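Long-range contacts in putative metal-dependent hydrolase (Parabacteroides distasonis ATCC 8503, PDB 3KL7), which is a putative zinc-dependent hydrolase of the metallo-beta-lactamase superfamily that holds two zinc ions and whose substrate is unknown: residues P128-T133 with I166-D171; G154-I159 with K173-A178. One frame throughout, in Å; residues are numbered along the deposited sequence.

Overall arrangement
Both contacts lie in the same half of the metallo-beta-lactamase fold, built around the sheet that holds strands 123-128, 146-152, 155-159 and 177-181. Their segments alternate along the chain: 128-133, 154-159, 166-171, then 173-178, so the two contacts cross along the chain. Contact 2 joins two parallel neighbours of the sheet, 155-159 and 177-181; contact 1 joins the loop after strand 123-128 to the 3-10 turn in the connection between those two strands. Their centres are about 17 Å apart, yet they touch where Met169 CE packs 3.2 Å from Tyr158 OH. Asp162, a ligand of both zinc ions, belongs to that connection, which thus links sheet pairing to the metal site.

Contact 1 (P128-T133 with I166-D171); sequences PAYNTT and IPEMKD
Tyr130 lies with one ring face against Ile166, and this pair forms the dense part of the contact. Ile166 CG2 sits over the middle of the ring, 3.6 Å from its centroid and only 13° off the normal, which is a CH-pi contact. The second arm of the isoleucine, CD1, reaches the ring rim at Tyr130 CE1 (3.5 Å) and packs at 3.9 Å on Pro128 CB. With CG placed between the backbone N and the carbonyl carbon (chi1 60°), the ring swings from its loop toward the 3-10 turn of residues 167-171. There Tyr130 OH donates a short hydrogen bond of 2.5 Å to the syn lone pair of Glu168 OE1. The carboxylate plane stands 82° from the ring plane, and the bend of the Glu168 chain at chi2 helps turn the group back to the phenol. The other oxygen of Glu168, OE2, forms a salt bridge with Arg142.

Packing thins toward solvent: exposed Thr132 offers just its methyl, CG2, 3.5 Å from Ile166 CG2, while exposed Pro167 brings CD to 3.6 Å from Tyr130 OH. Next to Tyr130, the buried Asn131 turns away from 166-171, and its OD1 accepts a hydrogen bond from ND1 of the zinc ligand His140. A loop flanking a metal ligand in this second-shell manner is consistent with the loop-lined dinuclear zinc site of the metallo-beta-lactamase fold.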
loop_
_atom_site.group_PDB
_atom_site.type_symbol
_atom_site.label_atom_id
_atom_site.label_comp_id
_atom_site.label_asym_id
_atom_site.label_seq_id
_atom_site.Cartn_x
_atom_site.Cartn_y
_atom_site.Cartn_z
ATOM N N PRO A 128 5.199 -7.760 -7.341
ATOM C CA PRO A 128 4.083 -8.681 -7.347
ATOM C C PRO A 128 3.263 -8.661 -6.058
ATOM O O PRO A 128 3.767 -8.302 -4.990
ATOM C CB PRO A 128 4.756 -10.060 -7.546
ATOM C CG PRO A 128 6.124 -9.767 -8.011
ATOM C CD PRO A 128 6.488 -8.461 -7.416
ATOM N N ALA A 129 2.005 -9.035 -6.180
ATOM C CA ALA A 129 1.130 -9.177 -5.058
ATOM C C ALA A 129 0.047 -10.223 -5.469
ATOM O O ALA A 129 -0.836 -9.916 -6.298
ATOM C CB ALA A 129 0.497 -7.826 -4.705
ATOM N N TYR A 130 0.146 -11.454 -4.906
ATOM C CA TYR A 130 -0.763 -12.578 -5.280
ATOM C C TYR A 130 -0.863 -13.658 -4.195
ATOM O O TYR A 130 -0.054 -13.705 -3.244
ATOM C CB TYR A 130 -0.301 -13.237 -6.581
ATOM C CG TYR A 130 1.097 -13.826 -6.505
ATOM C CD1 TYR A 130 2.223 -13.022 -6.697
ATOM C CD2 TYR A 130 1.294 -15.185 -6.239
ATOM C CE1 TYR A 130 3.506 -13.548 -6.626
ATOM C CE2 TYR A 130 2.566 -15.722 -6.164
ATOM C CZ TYR A 130 3.680 -14.892 -6.357
ATOM O OH TYR A 130 4.964 -15.420 -6.286
ATOM N N ASN A 131 -1.853 -14.532 -4.349
ATOM C CA ASN A 131 -2.117 -15.591 -3.382
ATOM C C ASN A 131 -1.286 -16.810 -3.699
ATOM O O ASN A 131 -1.082 -17.149 -4.863
ATOM C CB ASN A 131 -3.606 -15.956 -3.392
ATOM C CG ASN A 131 -4.473 -14.905 -2.702
ATOM O OD1 ASN A 131 -5.063 -14.024 -3.366
ATOM N ND2 ASN A 131 -4.550 -14.977 -1.362
ATOM N N THR A 132 -0.805 -17.477 -2.664
ATOM C CA THR A 132 0.001 -18.686 -2.852
ATOM C C THR A 132 -0.775 -19.962 -2.448
ATOM O O THR A 132 -0.471 -21.048 -2.924
ATOM C CB THR A 132 1.270 -18.587 -2.062
ATOM O OG1 THR A 132 0.946 -18.349 -0.687
ATOM C CG2 THR A 132 2.126 -17.415 -2.582
ATOM N N THR A 133 -1.785 -19.813 -1.580
ATOM C CA THR A 133 -2.584 -20.962 -1.116
ATOM C C THR A 133 -3.398 -21.569 -2.268
ATOM O O THR A 133 -4.095 -20.856 -2.987
ATOM C CB THR A 133 -3.563 -20.550 0.026
ATOM O OG1 THR A 133 -2.832 -19.963 1.084
ATOM C CG2 THR A 133 -4.313 -21.741 0.553
ATOM N N ILE A 166 4.601 -14.223 -0.372
ATOM C CA ILE A 166 5.174 -14.712 -1.620
ATOM C C ILE A 166 6.702 -14.676 -1.573
ATOM O O ILE A 166 7.278 -13.864 -0.837
ATOM C CB ILE A 166 4.647 -13.902 -2.825
ATOM C CG1 ILE A 166 4.989 -12.391 -2.682
ATOM C CG2 ILE A 166 3.168 -14.095 -2.963
ATOM C CD1 ILE A 166 4.730 -11.594 -3.948
ATOM N N PRO A 167 7.370 -15.567 -2.361
ATOM C CA PRO A 167 8.842 -15.690 -2.329
ATOM C C PRO A 167 9.583 -14.464 -2.845
ATOM O O PRO A 167 10.762 -14.280 -2.529
ATOM C CB PRO A 167 9.125 -16.919 -3.232
ATOM C CG PRO A 167 7.972 -17.022 -4.114
ATOM C CD PRO A 167 6.768 -16.514 -3.322
ATOM N N GLU A 168 8.904 -13.639 -3.634
ATOM C CA GLU A 168 9.500 -12.428 -4.157
ATOM C C GLU A 168 9.733 -11.379 -3.069
ATOM O O GLU A 168 10.420 -10.398 -3.293
ATOM C CB GLU A 168 8.627 -11.816 -5.266
ATOM C CG GLU A 168 8.731 -12.516 -6.607
ATOM C CD GLU A 168 7.630 -13.535 -6.834
ATOM O OE1 GLU A 168 7.072 -14.077 -5.841
ATOM O OE2 GLU A 168 7.323 -13.798 -8.015
HETATM N N MSE A 169 9.160 -11.572 -1.904
HETATM C CA MSE A 169 9.408 -10.635 -0.835
HETATM C C MSE A 169 10.867 -10.687 -0.371
HETATM O O MSE A 169 11.382 -9.715 0.125
HETATM C CB MSE A 169 8.428 -10.833 0.310
HETATM C CG MSE A 169 7.158 -10.046 0.108
HETATM SE SE MSE A 169 5.896 -10.494 1.338
HETATM C CE MSE A 169 4.369 -9.502 0.664
ATOM N N LYS A 170 11.535 -11.833 -0.581
ATOM C CA LYS A 170 12.988 -11.939 -0.295
ATOM C C LYS A 170 13.784 -10.926 -1.125
ATOM O O LYS A 170 14.875 -10.552 -0.755
ATOM C CB LYS A 170 13.506 -13.367 -0.566
ATOM C CG LYS A 170 13.114 -14.404 0.524
ATOM C CD LYS A 170 13.681 -15.854 0.191
ATOM C CE LYS A 170 12.873 -16.549 -0.956
ATOM N NZ LYS A 170 13.607 -17.762 -1.547
ATOM N N ASP A 171 13.205 -10.475 -2.244
ATOM C CA ASP A 171 13.889 -9.533 -3.171
ATOM C C ASP A 171 13.723 -8.039 -2.778
ATOM O O ASP A 171 14.333 -7.151 -3.398
ATOM C CB ASP A 171 13.383 -9.774 -4.606
ATOM C CG ASP A 171 13.705 -11.225 -5.117
ATOM O OD1 ASP A 171 14.835 -11.688 -4.872
ATOM O OD2 ASP A 171 12.807 -11.889 -5.743
#

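Contact 2 (G154-I159 with K173-A178); sequences GLRVYI and KDIDIA. With GOL (glycerol), chain F.
Segments 154-159 and 173-178 run parallel, with Val157 opposite Ile177 at a CA-CA distance of 4.7 Å and Tyr158 opposite Ala178. Strand 155-159 and the start of strand 177-181 are neighbours in one of the sheets of the metallo-beta-lactamase fold, residues 173-176 being the loop that leads in. Tyr158 N donates to Ile177 O (2.7 Å). Two residues earlier, Arg156 O accepts from both Asp176 N and Ile177 N; the latter bond is the straighter.

Where strand 177-181 is just beginning, the Asp176 side chain supplies a further link to the backbone. Its OD2 receives Arg156 N at 3.0 Å and 175°, on the anti side and somewhat out of the carboxylate plane, while OD1 forms a salt bridge with Lys203. Leu155 CD1 lies against Asp176 CB at 3.6 Å. Farther along, Val157 and Ile177 lie side by side on one face of the sheet, with CG2 of the valine 4.1 Å from CD1 of the isoleucine. On the other face, Tyr158 CB rests 3.7 Å from Ile175 CG2, and its ring meets Ala178 CB obliquely.

Arg156 extends along the loop before strand 177-181 and bends at chi3, which presents the NE side of its guanidinium to the Lys173 carbonyl. NH1 is held separately by a salt bridge to Glu125, and NH2 lies near a glycerol probably derived from the crystallisation liquor. The side-on grip converges on a single acceptor: NE and NH2 of Arg156 each lie 3.0 Å from Lys173 O, which sits only 8° out of the guanidinium plane.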
loop_
_atom_site.group_PDB
_atom_site.type_symbol
_atom_site.label_atom_id
_atom_site.label_comp_id
_atom_site.label_asym_id
_atom_site.label_seq_id
_atom_site.Cartn_x
_atom_site.Cartn_y
_atom_site.Cartn_z
ATOM N N GLY A 154 15.174 8.855 -0.535
ATOM C CA GLY A 154 15.841 7.745 0.166
ATOM C C GLY A 154 14.937 6.929 1.097
ATOM O O GLY A 154 15.287 5.819 1.475
ATOM N N LEU A 155 13.783 7.480 1.475
ATOM C CA LEU A 155 12.858 6.770 2.358
ATOM C C LEU A 155 11.986 5.870 1.512
ATOM O O LEU A 155 11.241 6.357 0.675
ATOM C CB LEU A 155 11.987 7.768 3.125
ATOM C CG LEU A 155 11.083 7.186 4.194
ATOM C CD1 LEU A 155 11.889 6.817 5.383
ATOM C CD2 LEU A 155 10.029 8.196 4.574
ATOM N N ARG A 156 12.081 4.556 1.738
ATOM C CA ARG A 156 11.348 3.561 0.925
ATOM C C ARG A 156 10.149 2.986 1.657
ATOM O O ARG A 156 10.279 2.411 2.713
ATOM C CB ARG A 156 12.298 2.435 0.462
ATOM C CG ARG A 156 13.354 2.938 -0.566
ATOM C CD ARG A 156 14.564 2.004 -0.751
ATOM N NE ARG A 156 14.233 0.632 -1.170
ATOM C CZ ARG A 156 13.747 0.290 -2.370
ATOM N NH1 ARG A 156 13.483 1.201 -3.282
ATOM N NH2 ARG A 156 13.512 -0.975 -2.645
ATOM N N VAL A 157 8.981 3.163 1.072
ATOM C CA VAL A 157 7.716 2.725 1.676
ATOM C C VAL A 157 7.138 1.657 0.779
ATOM O O VAL A 157 6.859 1.916 -0.390
ATOM C CB VAL A 157 6.710 3.895 1.777
ATOM C CG1 VAL A 157 5.391 3.439 2.421
ATOM C CG2 VAL A 157 7.324 5.058 2.542
ATOM N N TYR A 158 6.985 0.451 1.315
ATOM C CA TYR A 158 6.425 -0.686 0.557
ATOM C C TYR A 158 4.962 -0.847 0.907
ATOM O O TYR A 158 4.622 -1.100 2.056
ATOM C CB TYR A 158 7.204 -1.961 0.882
ATOM C CG TYR A 158 6.587 -3.252 0.358
ATOM C CD1 TYR A 158 6.042 -3.322 -0.904
ATOM C CD2 TYR A 158 6.590 -4.398 1.130
ATOM C CE1 TYR A 158 5.487 -4.519 -1.391
ATOM C CE2 TYR A 158 6.025 -5.600 0.656
ATOM C CZ TYR A 158 5.478 -5.645 -0.604
ATOM O OH TYR A 158 4.924 -6.829 -1.075
ATOM N N ILE A 159 4.092 -0.650 -0.073
ATOM C CA ILE A 159 2.664 -0.922 0.097
ATOM C C ILE A 159 2.329 -2.227 -0.674
ATOM O O ILE A 159 2.311 -2.248 -1.892
ATOM C CB ILE A 159 1.804 0.261 -0.414
ATOM C CG1 ILE A 159 2.152 1.555 0.404
ATOM C CG2 ILE A 159 0.274 -0.093 -0.326
ATOM C CD1 ILE A 159 1.740 2.808 -0.242
ATOM N N LYS A 173 14.521 -4.877 -0.893
ATOM C CA LYS A 173 15.705 -4.400 -0.173
ATOM C C LYS A 173 15.499 -3.010 0.380
ATOM O O LYS A 173 14.795 -2.190 -0.217
ATOM C CB LYS A 173 16.927 -4.422 -1.076
ATOM C CG LYS A 173 17.226 -5.794 -1.725
ATOM C CD LYS A 173 17.415 -6.930 -0.679
ATOM C CE LYS A 173 17.739 -8.268 -1.366
ATOM N NZ LYS A 173 17.627 -9.467 -0.436
ATOM N N ASP A 174 16.104 -2.764 1.547
ATOM C CA ASP A 174 16.173 -1.438 2.160
ATOM C C ASP A 174 14.811 -0.765 2.320
ATOM O O ASP A 174 14.651 0.430 1.998
ATOM C CB ASP A 174 17.113 -0.564 1.365
ATOM C CG ASP A 174 18.537 -1.132 1.318
ATOM O OD1 ASP A 174 19.091 -1.437 2.392
ATOM O OD2 ASP A 174 19.100 -1.273 0.200
ATOM N N ILE A 175 13.836 -1.516 2.818
ATOM C CA ILE A 175 12.512 -0.973 3.043
ATOM C C ILE A 175 12.461 -0.336 4.427
ATOM O O ILE A 175 12.723 -0.986 5.421
ATOM C CB ILE A 175 11.425 -2.051 2.899
ATOM C CG1 ILE A 175 11.466 -2.679 1.474
ATOM C CG2 ILE A 175 10.048 -1.467 3.182
ATOM C CD1 ILE A 175 11.092 -1.707 0.314
ATOM N N ASP A 176 12.165 0.962 4.475
ATOM C CA ASP A 176 12.026 1.677 5.754
ATOM C C ASP A 176 10.656 1.402 6.397
ATOM O O ASP A 176 10.559 1.173 7.594
ATOM C CB ASP A 176 12.206 3.188 5.543
ATOM C CG ASP A 176 13.634 3.562 5.161
ATOM O OD1 ASP A 176 14.500 3.663 6.075
ATOM O OD2 ASP A 176 13.890 3.772 3.947
ATOM N N ILE A 177 9.607 1.444 5.585
ATOM C CA ILE A 177 8.221 1.297 6.086
ATOM C C ILE A 177 7.445 0.335 5.203
ATOM O O ILE A 177 7.483 0.434 4.007
ATOM C CB ILE A 177 7.468 2.658 6.094
ATOM C CG1 ILE A 177 8.185 3.677 6.992
ATOM C CG2 ILE A 177 5.987 2.450 6.572
ATOM C CD1 ILE A 177 7.945 5.146 6.611
ATOM N N ALA A 178 6.741 -0.602 5.808
ATOM C CA ALA A 178 5.996 -1.572 5.038
ATOM C C ALA A 178 4.603 -1.713 5.538
ATOM O O ALA A 178 4.359 -1.710 6.728
ATOM C CB ALA A 178 6.719 -2.952 5.039
HETATM C C1 GOL F . 14.713 -3.877 -4.409
HETATM O O1 GOL F . 13.442 -3.566 -3.867
HETATM C C2 GOL F . 15.264 -2.734 -5.298
HETATM O O2 GOL F . 14.244 -1.831 -5.635
HETATM C C3 GOL F . 15.952 -3.339 -6.554
HETATM O O3 GOL F . 16.078 -2.408 -7.584
#